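Local coordinates for protein HupZ (Streptococcus sp. 'group A', PDB 5ESC) that probably degrades heme, acting as a dimeric split-barrel enzyme of the pyridoxamine 5'-phosphate oxidase family, at residues A15-V20 with G29-M34; G74-G79 with R114-Q119; E82-G87 with V107-V112. All coordinates share one frame; numbering follows the deposited sequence.

Interaction 1 of 3, residues A15-V20 with G29-M34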
# COMPACT_ATOMS: atom_id res chain seq x y z
N ALA A 15 -1.50 -7.39 -4.84
CA ALA A 15 -0.23 -6.62 -4.65
C ALA A 15 -0.58 -5.18 -4.43
O ALA A 15 -1.26 -4.56 -5.26
CB ALA A 15 0.64 -6.75 -5.87
N MET A 16 -0.24 -4.65 -3.29
CA MET A 16 -0.31 -3.21 -3.10
C MET A 16 1.10 -2.62 -3.21
O MET A 16 2.09 -3.07 -2.49
CB MET A 16 -1.02 -2.86 -1.77
CG MET A 16 -2.42 -3.44 -1.68
SD MET A 16 -3.58 -2.58 -2.76
CE MET A 16 -3.11 -0.88 -2.63
N VAL A 17 1.21 -1.59 -4.04
CA VAL A 17 2.52 -1.02 -4.43
C VAL A 17 2.70 0.38 -4.00
O VAL A 17 1.88 1.24 -4.31
CB VAL A 17 2.75 -1.11 -5.97
CG1 VAL A 17 4.09 -0.42 -6.34
CG2 VAL A 17 2.59 -2.57 -6.45
N ALA A 18 3.78 0.65 -3.26
CA ALA A 18 4.13 1.96 -2.87
C ALA A 18 5.39 2.49 -3.58
O ALA A 18 6.44 1.78 -3.62
CB ALA A 18 4.37 2.01 -1.33
N THR A 19 5.36 3.74 -4.03
CA THR A 19 6.53 4.36 -4.70
C THR A 19 6.60 5.78 -4.15
O THR A 19 5.75 6.16 -3.32
CB THR A 19 6.32 4.35 -6.24
OG1 THR A 19 5.06 4.98 -6.55
CG2 THR A 19 6.41 2.91 -6.84
N VAL A 20 7.47 6.60 -4.66
CA VAL A 20 7.67 7.97 -4.20
C VAL A 20 8.03 8.84 -5.39
O VAL A 20 8.66 8.36 -6.36
CB VAL A 20 8.75 8.00 -3.10
CG1 VAL A 20 10.08 7.52 -3.64
CG2 VAL A 20 8.89 9.41 -2.56
N GLY A 29 -0.94 2.23 -4.84
CA GLY A 29 -1.98 1.71 -5.70
C GLY A 29 -1.86 0.18 -5.88
O GLY A 29 -0.77 -0.37 -5.67
N PRO A 30 -2.98 -0.49 -6.24
CA PRO A 30 -3.01 -1.92 -6.45
C PRO A 30 -2.44 -2.29 -7.86
O PRO A 30 -2.58 -1.52 -8.83
CB PRO A 30 -4.53 -2.22 -6.44
CG PRO A 30 -5.14 -0.96 -7.00
CD PRO A 30 -4.28 0.15 -6.53
N LYS A 31 -1.82 -3.47 -8.00
CA LYS A 31 -1.40 -3.98 -9.30
C LYS A 31 -1.85 -5.42 -9.35
O LYS A 31 -1.11 -6.34 -8.90
CB LYS A 31 0.13 -3.81 -9.54
CG LYS A 31 0.69 -2.39 -9.72
CD LYS A 31 0.07 -1.68 -10.93
CE LYS A 31 0.51 -0.24 -11.10
NZ LYS A 31 -0.02 0.19 -12.47
N ARG A 32 -3.01 -5.68 -9.93
CA ARG A 32 -3.49 -7.02 -9.88
C ARG A 32 -2.71 -8.02 -10.74
O ARG A 32 -2.90 -9.18 -10.58
CB ARG A 32 -4.98 -7.07 -10.24
CG ARG A 32 -5.30 -6.60 -11.59
CD ARG A 32 -6.84 -6.62 -11.72
NE ARG A 32 -7.21 -6.50 -13.13
CZ ARG A 32 -7.38 -7.52 -13.98
NH1 ARG A 32 -7.26 -8.81 -13.60
NH2 ARG A 32 -7.69 -7.26 -15.24
N SER A 33 -1.90 -7.57 -11.70
CA SER A 33 -1.14 -8.50 -12.57
C SER A 33 0.26 -8.77 -11.97
O SER A 33 1.08 -9.41 -12.61
CB SER A 33 -0.86 -7.88 -13.91
OG SER A 33 -0.18 -6.63 -13.86
N MET A 34 0.53 -8.25 -10.77
CA MET A 34 1.87 -8.43 -10.18
C MET A 34 2.12 -9.95 -9.99
O MET A 34 1.26 -10.64 -9.41
CB MET A 34 1.98 -7.74 -8.89
CG MET A 34 3.44 -7.76 -8.27
SD MET A 34 4.61 -6.65 -9.06
CE MET A 34 4.04 -5.01 -8.65
O HOH W 1 -1.89 -8.84 -7.25
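Val17, Ala15 and Gly29 bury the greater part of what these two segments share. Val17 is held through both of its backbone polar atoms by Gly29: its N gives a hydrogen bond to Gly29 O (2.8 Å), with the donor standing somewhat above the carbonyl plane, and its O accepts from Gly29 N at 3.0 Å. The side chain has CG1 anti to the backbone N (chi1 177°), which sets CG2 beside that N and aims it at the far end of 29-34. There CG2 meets the methyl CE of Met34 at 3.6 Å, the two side chains crossing at about a right angle, and also rests against CG of Lys31.

The two segments belong to the antiparallel hairpin of strands 15-20 and 26-31, at one border of the split-barrel sheet within this chain. Ala15 works where that pairing runs out: its O takes the N-H of Lys31, nearly straight and in the carbonyl plane, while a water accepts from Ala15 N and can donate to Lys31 O. A type I turn from Lys31 to Met34 then swings the chain back, so that Ala15 CB lies only 3.4 Å from Met34 CB, tighter than usual for two carbons. Ile64 and Phe66 of strand 61-68 also touch this methyl.

On the other face of the sheet, Met16 is bent at chi2 and chi3 and lies alongside Pro30, with SD 3.8 Å from Pro30 CB and CE over the Gly29-Pro30 peptide. Ala65 and Leu118 of the second subunit pack against Met16 and Pro30, respectively.

Interaction 2 of 3, residues G74-G79 with R114-Q119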
# COMPACT_ATOMS: atom_id res chain seq x y z
N GLY A 74 1.34 -11.94 5.92
CA GLY A 74 1.72 -11.00 4.89
C GLY A 74 3.18 -10.76 4.77
O GLY A 74 3.99 -11.11 5.69
N TYR A 75 3.56 -10.21 3.62
CA TYR A 75 4.97 -9.92 3.34
C TYR A 75 5.09 -8.63 2.61
O TYR A 75 4.18 -8.26 1.81
CB TYR A 75 5.57 -11.04 2.50
CG TYR A 75 5.67 -12.36 3.21
CD1 TYR A 75 6.79 -12.67 4.05
CD2 TYR A 75 4.66 -13.31 3.07
CE1 TYR A 75 6.84 -13.89 4.72
CE2 TYR A 75 4.70 -14.52 3.73
CZ TYR A 75 5.78 -14.81 4.53
OH TYR A 75 5.75 -16.01 5.13
N ARG A 76 6.20 -7.98 2.83
CA ARG A 76 6.56 -6.73 2.16
C ARG A 76 7.88 -7.01 1.38
O ARG A 76 8.87 -7.48 2.00
CB ARG A 76 6.75 -5.63 3.23
CG ARG A 76 7.35 -4.30 2.75
CD ARG A 76 7.19 -3.16 3.77
NE ARG A 76 7.92 -3.45 4.99
CZ ARG A 76 9.12 -2.97 5.29
NH1 ARG A 76 9.74 -2.09 4.51
NH2 ARG A 76 9.71 -3.35 6.42
N PHE A 77 7.86 -6.80 0.07
CA PHE A 77 9.02 -6.98 -0.81
C PHE A 77 9.58 -5.58 -1.15
O PHE A 77 8.88 -4.66 -1.70
CB PHE A 77 8.62 -7.75 -2.05
CG PHE A 77 8.05 -9.09 -1.76
CD1 PHE A 77 6.74 -9.23 -1.38
CD2 PHE A 77 8.84 -10.23 -1.78
CE1 PHE A 77 6.20 -10.47 -1.02
CE2 PHE A 77 8.32 -11.48 -1.47
CZ PHE A 77 6.98 -11.60 -1.07
N VAL A 78 10.83 -5.37 -0.84
CA VAL A 78 11.46 -4.10 -1.10
C VAL A 78 12.49 -4.23 -2.18
O VAL A 78 13.30 -5.18 -2.13
CB VAL A 78 12.15 -3.52 0.14
CG1 VAL A 78 12.78 -2.15 -0.16
CG2 VAL A 78 11.16 -3.38 1.29
N GLY A 79 12.55 -3.25 -3.10
CA GLY A 79 13.64 -3.30 -4.11
C GLY A 79 13.66 -2.14 -5.04
O GLY A 79 13.18 -1.02 -4.65
N ARG A 114 15.10 -7.00 -0.46
CA ARG A 114 14.76 -7.53 0.85
C ARG A 114 13.31 -7.87 1.00
O ARG A 114 12.46 -7.33 0.25
CB ARG A 114 15.20 -6.62 1.96
CG ARG A 114 15.46 -5.23 1.59
CD ARG A 114 16.72 -4.63 2.19
NE ARG A 114 16.36 -3.24 2.45
CZ ARG A 114 16.25 -2.26 1.54
NH1 ARG A 114 16.52 -2.46 0.24
NH2 ARG A 114 15.87 -1.04 1.95
N ILE A 115 13.03 -8.78 1.92
CA ILE A 115 11.71 -9.27 2.22
C ILE A 115 11.48 -9.18 3.75
O ILE A 115 12.40 -9.43 4.55
CB ILE A 115 11.50 -10.68 1.72
CG1 ILE A 115 11.89 -10.82 0.24
CG2 ILE A 115 10.05 -11.11 2.06
CD1 ILE A 115 12.03 -12.25 -0.25
N PHE A 116 10.28 -8.73 4.12
CA PHE A 116 9.88 -8.54 5.57
C PHE A 116 8.56 -9.23 5.78
O PHE A 116 7.71 -9.20 4.91
CB PHE A 116 9.77 -7.07 5.96
CG PHE A 116 11.07 -6.32 5.82
CD1 PHE A 116 12.06 -6.42 6.81
CD2 PHE A 116 11.34 -5.57 4.71
CE1 PHE A 116 13.27 -5.74 6.68
CE2 PHE A 116 12.55 -4.88 4.57
CZ PHE A 116 13.52 -4.95 5.55
N ASN A 117 8.46 -9.94 6.90
CA ASN A 117 7.27 -10.68 7.22
C ASN A 117 6.39 -9.62 7.87
O ASN A 117 6.91 -8.85 8.66
CB ASN A 117 7.61 -11.85 8.21
CG ASN A 117 6.57 -13.01 8.18
OD1 ASN A 117 5.35 -12.79 8.32
ND2 ASN A 117 7.08 -14.25 8.06
N LEU A 118 5.11 -9.53 7.51
CA LEU A 118 4.19 -8.62 8.22
C LEU A 118 3.38 -9.41 9.28
O LEU A 118 2.41 -8.89 9.80
CB LEU A 118 3.23 -7.89 7.28
CG LEU A 118 3.82 -7.11 6.12
CD1 LEU A 118 2.69 -6.86 5.14
CD2 LEU A 118 4.52 -5.80 6.49
N GLN A 119 3.77 -10.67 9.54
CA GLN A 119 3.36 -11.50 10.72
C GLN A 119 1.84 -11.70 10.91
O GLN A 119 1.17 -10.95 11.65
CB GLN A 119 4.03 -10.97 12.00
CG GLN A 119 5.56 -11.21 12.03
CD GLN A 119 6.33 -10.18 12.86
OE1 GLN A 119 6.50 -9.02 12.45
NE2 GLN A 119 6.80 -10.60 14.03
O HOH W 2 3.21 -13.40 7.33
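Strands 73-84 and 106-117, central neighbours in the antiparallel split-barrel sheet, pair here with two sharply different faces. On one, the Arg76 guanidinium lies flat over the Phe116 ring, the planes only 4° apart. The chain leaves with CG anti to the backbone N (chi1 171°) and bends at chi3, bringing NH2 over the rim of the ring, 3.2 Å from Phe116 CD2. NH1 of the same group forms a salt bridge with Glu63. Val78 CG2 comes to the edge of the Phe116 ring, in its plane, while its CG1 sits over one face of the Arg114 guanidinium.

On the opposite face Phe77 and Ile115 run side by side, Phe77 CD2 meeting Ile115 CG1 at 3.7 Å, and helix 4-12 packs over them with Met6 and Ile10. Tyr75 and Asn117 also point the same way, ring and amide planes turned 45° apart.

Beyond the strand end, Leu118 N reaches Gly74 O from above the carbonyl plane. Asn117 OD1 closes an Asx turn by accepting from Gln119 N at 2.9 Å, in the carbonyl plane and on a lone pair.

Interaction 3 of 3, residues E82-G87 with V107-V112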
# COMPACT_ATOMS: atom_id res chain seq x y z
N GLU A 82 12.15 -1.08 -12.77
CA GLU A 82 12.39 -0.43 -14.04
C GLU A 82 11.20 -0.73 -14.90
O GLU A 82 10.48 -1.70 -14.65
CB GLU A 82 13.65 -0.99 -14.77
CG GLU A 82 13.91 -2.47 -14.67
CD GLU A 82 15.10 -2.96 -15.53
OE1 GLU A 82 15.70 -4.01 -15.16
OE2 GLU A 82 15.44 -2.27 -16.58
N ILE A 83 11.04 0.05 -15.94
CA ILE A 83 9.96 -0.10 -16.89
C ILE A 83 10.63 -0.43 -18.24
O ILE A 83 11.62 0.22 -18.57
CB ILE A 83 9.14 1.19 -17.02
CG1 ILE A 83 8.53 1.57 -15.72
CG2 ILE A 83 8.07 1.07 -18.11
CD1 ILE A 83 7.36 0.68 -15.25
N GLN A 84 10.15 -1.45 -18.97
CA GLN A 84 10.66 -1.80 -20.25
C GLN A 84 9.48 -1.83 -21.26
O GLN A 84 8.33 -2.20 -20.91
CB GLN A 84 11.47 -3.07 -20.29
CG GLN A 84 12.79 -2.98 -19.48
CD GLN A 84 13.61 -4.23 -19.53
OE1 GLN A 84 13.27 -5.14 -20.23
NE2 GLN A 84 14.66 -4.30 -18.75
N THR A 85 9.78 -1.49 -22.48
CA THR A 85 8.73 -1.49 -23.53
C THR A 85 9.06 -2.43 -24.71
O THR A 85 8.34 -2.48 -25.69
CB THR A 85 8.52 -0.07 -24.00
OG1 THR A 85 9.75 0.45 -24.50
CG2 THR A 85 7.96 0.87 -22.87
N GLU A 86 10.11 -3.22 -24.59
CA GLU A 86 10.50 -4.15 -25.62
C GLU A 86 11.36 -5.19 -24.94
O GLU A 86 11.91 -4.91 -23.86
CB GLU A 86 11.25 -3.40 -26.77
CG GLU A 86 12.10 -2.19 -26.30
CD GLU A 86 13.00 -1.58 -27.37
OE1 GLU A 86 12.47 -0.94 -28.30
OE2 GLU A 86 14.24 -1.66 -27.25
N GLY A 87 11.53 -6.35 -25.57
CA GLY A 87 12.43 -7.40 -25.04
C GLY A 87 11.61 -8.50 -24.40
O GLY A 87 10.37 -8.49 -24.41
N VAL A 107 6.12 -3.17 -19.40
CA VAL A 107 6.17 -4.09 -18.31
C VAL A 107 7.01 -3.45 -17.15
O VAL A 107 8.02 -2.81 -17.41
CB VAL A 107 6.79 -5.47 -18.76
CG1 VAL A 107 8.22 -5.37 -19.34
CG2 VAL A 107 6.64 -6.52 -17.66
N GLY A 108 6.56 -3.60 -15.92
CA GLY A 108 7.28 -3.15 -14.74
C GLY A 108 8.07 -4.37 -14.26
O GLY A 108 7.51 -5.46 -14.21
N ILE A 109 9.33 -4.22 -13.84
CA ILE A 109 10.11 -5.36 -13.46
C ILE A 109 10.70 -4.98 -12.10
O ILE A 109 11.33 -3.89 -12.05
CB ILE A 109 11.22 -5.54 -14.40
CG1 ILE A 109 10.73 -6.00 -15.76
CG2 ILE A 109 12.14 -6.73 -13.95
CD1 ILE A 109 11.53 -5.25 -16.77
N ILE A 110 10.49 -5.76 -11.06
CA ILE A 110 10.88 -5.35 -9.72
C ILE A 110 11.99 -6.32 -9.34
O ILE A 110 11.73 -7.48 -9.27
CB ILE A 110 9.74 -5.44 -8.74
CG1 ILE A 110 8.62 -4.41 -9.02
CG2 ILE A 110 10.13 -5.17 -7.31
CD1 ILE A 110 7.81 -4.66 -10.24
N HIS A 111 13.13 -5.77 -9.01
CA HIS A 111 14.30 -6.52 -8.51
C HIS A 111 14.26 -6.51 -6.99
O HIS A 111 14.50 -5.49 -6.35
CB HIS A 111 15.58 -5.91 -9.05
CG HIS A 111 15.60 -5.82 -10.55
ND1 HIS A 111 15.80 -6.92 -11.35
CD2 HIS A 111 15.42 -4.78 -11.39
CE1 HIS A 111 15.76 -6.56 -12.61
NE2 HIS A 111 15.52 -5.27 -12.67
N VAL A 112 13.89 -7.63 -6.43
CA VAL A 112 13.69 -7.75 -5.03
C VAL A 112 15.03 -7.76 -4.28
O VAL A 112 15.94 -8.52 -4.61
CB VAL A 112 12.85 -8.98 -4.69
CG1 VAL A 112 12.85 -9.21 -3.17
CG2 VAL A 112 11.45 -8.80 -5.17
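The imidazole of His111 is approached at its edge by the carboxylate of Glu82: NE2 donates to Glu82 OE1 at 2.8 Å, with the oxygen only 8° out of the ring plane and the N-H nearly straight. OE1 receives it on its anti lone pair, and the carboxylate is turned 44° from the ring. Because NE2 is the donor, it carries a proton; the nearby carboxylate would be expected to stabilise a protonated ring. The other oxygen, OE2, is met from above the carboxylate plane by Gln84 NE2 at 3.1 Å, so each oxygen of this group has its own N-H. Over one face of the Gln84 amide lies Ile109 CD1, 3.6 Å from Gln84 CD, the two chains crossing obliquely. Glu82 reaches its two partners from the crowded position, CG between the backbone N and the carbonyl carbon (chi1 38°), its chain extended beyond.

Beneath these side chains strands 73-84 and 106-117 form an antiparallel ladder of the split-barrel sheet. Glu82 is doubly hydrogen-bonded to Ile109, and Gln84 to Val107, with Ile83 and Gly108 forming the non-hydrogen-bonded pair between them.

Tyr89 of helix 88-97 packs on Gln84, Val107 and Ile109. On the reverse face, Ile83 CD1 lies 3.9 Å from Gly108 CA, and the Ile83 side chain also touches Ile56 of helix 51-59.

In the fold
All three contacts lie in one antiparallel sheet. Interactions 2 and 3 are two portions of the same strand pair, 73-84 with 106-117, their centres 20 Å apart on opposite sides of the chain's centre; interaction 3 is nested in the loop that interaction 2 closes, and Val112 CG1 packs on Val78 O at 4.2 Å. Interaction 1, the earlier hairpin, is 14 Å from each, centre to centre. It touches interaction 3 through Met34 SD and Ile110 CD1, 3.9 Å apart, but stays about 7 Å from interaction 2 at the nearest atoms. Interactions 1 and 2 meet across the dimer instead, where Pro30 packs on Leu118 of the second subunit.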